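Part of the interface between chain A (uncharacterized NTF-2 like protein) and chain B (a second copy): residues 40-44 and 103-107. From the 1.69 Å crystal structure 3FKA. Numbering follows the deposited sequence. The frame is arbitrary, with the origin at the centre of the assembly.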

ATOM      1  N   GLU A  40      15.564  11.747   8.582  1.00 24.28           N
ATOM      2  CA  GLU A  40      15.549  10.322   8.844  1.00 24.27           C
ATOM      3  C   GLU A  40      15.122  10.324  10.299  1.00 23.19           C
ATOM      4  O   GLU A  40      15.856  10.818  11.157  1.00 23.08           O
ATOM      5  N   VAL A  41      13.962   9.727  10.577  1.00 22.41           N
ATOM      6  CA  VAL A  41      13.362   9.741  11.904  1.00 22.21           C
ATOM      7  C   VAL A  41      12.937   8.375  12.397  1.00 22.07           C
ATOM      8  O   VAL A  41      12.312   7.613  11.674  1.00 20.71           O
ATOM      9  N   GLY A  42      13.239   8.090  13.652  1.00 21.43           N
ATOM     10  CA  GLY A  42      12.851   6.825  14.265  1.00 21.90           C
ATOM     11  C   GLY A  42      13.379   6.722  15.672  1.00 22.39           C
ATOM     12  O   GLY A  42      14.010   7.650  16.169  1.00 23.30           O
ATOM     13  N   HIS A  43      13.073   5.615  16.328  1.00 22.70           N
ATOM     14  CA  HIS A  43      13.568   5.387  17.681  1.00 24.05           C
ATOM     15  C   HIS A  43      14.802   4.502  17.663  1.00 26.49           C
ATOM     16  O   HIS A  43      14.914   3.562  16.858  1.00 25.85           O
ATOM     17  N   TYR A  44      15.727   4.822  18.560  1.00 29.01           N
ATOM     18  CA  TYR A  44      16.933   4.041  18.705  1.00 31.89           C
ATOM     19  C   TYR A  44      17.213   3.999  20.192  1.00 32.49           C
ATOM     20  O   TYR A  44      17.378   5.053  20.802  1.00 32.15           O
TER
ATOM     21  N   VAL B 103       4.332   8.958   9.626  1.00 23.94           N
ATOM     22  CA  VAL B 103       3.860   9.194  10.989  1.00 23.55           C
ATOM     23  C   VAL B 103       4.647   8.316  11.943  1.00 23.52           C
ATOM     24  O   VAL B 103       5.028   7.193  11.571  1.00 23.33           O
ATOM     25  N   LEU B 104       4.876   8.823  13.149  1.00 23.25           N
ATOM     26  CA  LEU B 104       5.616   8.110  14.177  1.00 23.61           C
ATOM     27  C   LEU B 104       4.801   8.053  15.459  1.00 23.51           C
ATOM     28  O   LEU B 104       4.223   9.058  15.868  1.00 23.45           O
ATOM     29  N   LEU B 105       4.779   6.882  16.083  1.00 23.40           N
ATOM     30  CA  LEU B 105       4.133   6.682  17.369  1.00 23.28           C
ATOM     31  C   LEU B 105       5.207   7.099  18.354  1.00 23.67           C
ATOM     32  O   LEU B 105       6.199   6.386  18.500  1.00 23.06           O
ATOM     33  N   HIS B 106       4.996   8.204  19.059  1.00 23.33           N
ATOM     34  CA  HIS B 106       6.007   8.719  19.975  1.00 23.92           C
ATOM     35  C   HIS B 106       5.345   9.189  21.262  1.00 23.77           C
ATOM     36  O   HIS B 106       4.368   9.949  21.223  1.00 23.52           O
ATOM     37  N   GLU B 107       5.879   8.726  22.390  1.00 23.91           N
ATOM     38  CA  GLU B 107       5.326   9.069  23.706  1.00 24.45           C
ATOM     39  C   GLU B 107       3.813   8.757  23.810  1.00 23.93           C
ATOM     40  O   GLU B 107       3.034   9.557  24.328  1.00 23.76           O
TER

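This contact joins two strands mainly through their side chains, a small apolar patch leading up to a single histidine-histidine hydrogen bond. The strands run in roughly the same direction, 26° apart, and their axes come no closer than 8.3 Å, too far for backbone pairing, and side chains fill most of the gap.

L104(B) does most of the filling from its side. Its CA-to-CB bond points toward chain A, and with chi1 t and chi2 p its two methyl groups meet the opposing strand. CD2 of L104(B) lies 4.0 Å from CG1 of V41(A), a valine (chi1 t) that also points toward its partner, while CD1 of L104(B) rests 4.4 Å from CA of G42(A). Glycine has no side chain to add here, and its backbone simply forms part of the surface against which the leucine packs.

H43(A) contributes the largest covered area of any residue in the two stretches. Its CA-to-CB bond is directed sideways, but chi1 m and chi2 of 106° bring the end of the ring nearer to chain B. There CE1 of H43(A) sits 3.9 Å from CD2 of L104(B) and 3.2 Å from the backbone O of L105(B), the carbonyl lying at the ring edge, near its plane.

The polar link follows at the same edge: NE2 of H43(A) and ND1 of H106(B) are 2.9 Å apart in a nearly linear hydrogen bond. H106(B), itself sideways with chi1 t and chi2 of 67°, meets its partner rim to rim, the planes inclined by 20° and the centroids 5.1 Å apart. Such an arrangement directs ring nitrogens at each other, whereas stacking would overlap the faces. The other ring nitrogen of H43(A), ND1, is hydrogen-bonded elsewhere in the structure. The general lesson is that strands too far apart to pair through their backbones can still be joined by side chains that reach across.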

ATOM      1  CB  GLU A  40      16.885   9.647   8.702  1.00 25.53           C
ATOM      2  CG  GLU A  40      16.801   8.216   9.158  1.00 27.02           C
ATOM      3  CD  GLU A  40      18.133   7.550   9.300  1.00 27.72           C
ATOM      4  OE1 GLU A  40      18.986   8.070  10.039  1.00 28.51           O
ATOM      5  OE2 GLU A  40      18.334   6.478   8.705  1.00 28.63           O
ATOM      6  CB  VAL A  41      12.101  10.674  11.863  1.00 22.41           C
ATOM      7  CG1 VAL A  41      11.357  10.758  13.209  1.00 22.63           C
ATOM      8  CG2 VAL A  41      12.494  12.060  11.374  1.00 22.86           C
ATOM      9  CB  HIS A  43      12.519   4.766  18.588  1.00 23.52           C
ATOM     10  CG  HIS A  43      11.383   5.682  18.877  1.00 23.22           C
ATOM     11  ND1 HIS A  43      10.133   5.526  18.321  1.00 23.63           N
ATOM     12  CD2 HIS A  43      11.331   6.812  19.617  1.00 23.37           C
ATOM     13  CE1 HIS A  43       9.351   6.502  18.743  1.00 23.95           C
ATOM     14  NE2 HIS A  43      10.050   7.295  19.533  1.00 22.87           N
ATOM     15  CB  TYR A  44      18.081   4.645  17.910  1.00 34.75           C
ATOM     16  CG  TYR A  44      19.342   3.850  18.091  1.00 35.53           C
ATOM     17  CD1 TYR A  44      19.475   2.606  17.491  1.00 36.24           C
ATOM     18  CD2 TYR A  44      20.391   4.326  18.864  1.00 36.26           C
ATOM     19  CE1 TYR A  44      20.612   1.841  17.660  1.00 36.48           C
ATOM     20  CE2 TYR A  44      21.549   3.576  19.028  1.00 36.57           C
ATOM     21  CZ  TYR A  44      21.652   2.327  18.413  1.00 36.29           C
ATOM     22  OH  TYR A  44      22.791   1.556  18.577  1.00 36.42           O
TER
ATOM     23  CB  VAL B 103       2.352   8.842  11.106  1.00 23.95           C
ATOM     24  CG1 VAL B 103       1.730   9.445  12.377  1.00 23.97           C
ATOM     25  CG2 VAL B 103       1.539   9.333   9.878  1.00 23.65           C
ATOM     26  CB  LEU B 104       6.917   8.814  14.497  1.00 24.06           C
ATOM     27  CG  LEU B 104       7.877   8.166  15.502  1.00 23.71           C
ATOM     28  CD1 LEU B 104       8.545   6.909  14.917  1.00 23.92           C
ATOM     29  CD2 LEU B 104       8.946   9.176  15.954  1.00 23.99           C
ATOM     30  CB  LEU B 105       3.733   5.229  17.587  1.00 23.73           C
ATOM     31  CG  LEU B 105       3.182   4.850  18.970  1.00 23.66           C
ATOM     32  CD1 LEU B 105       1.926   5.606  19.324  1.00 23.77           C
ATOM     33  CD2 LEU B 105       2.928   3.346  18.989  1.00 23.87           C
ATOM     34  CB  HIS B 106       6.765   9.845  19.287  1.00 24.10           C
ATOM     35  CG  HIS B 106       7.822  10.470  20.134  1.00 24.26           C
ATOM     36  ND1 HIS B 106       8.956   9.792  20.533  1.00 24.07           N
ATOM     37  CD2 HIS B 106       7.942  11.725  20.614  1.00 25.06           C
ATOM     38  CE1 HIS B 106       9.700  10.594  21.273  1.00 25.18           C
ATOM     39  NE2 HIS B 106       9.110  11.774  21.335  1.00 24.74           N
ATOM     40  CB  GLU B 107       5.638  10.523  24.038  1.00 24.78           C
ATOM     41  CG  GLU B 107       7.119  10.754  24.102  1.00 25.64           C
ATOM     42  CD  GLU B 107       7.507  12.172  24.429  1.00 26.12           C
ATOM     43  OE1 GLU B 107       6.665  13.102  24.391  1.00 27.05           O
ATOM     44  OE2 GLU B 107       8.705  12.325  24.709  1.00 27.61           O
TER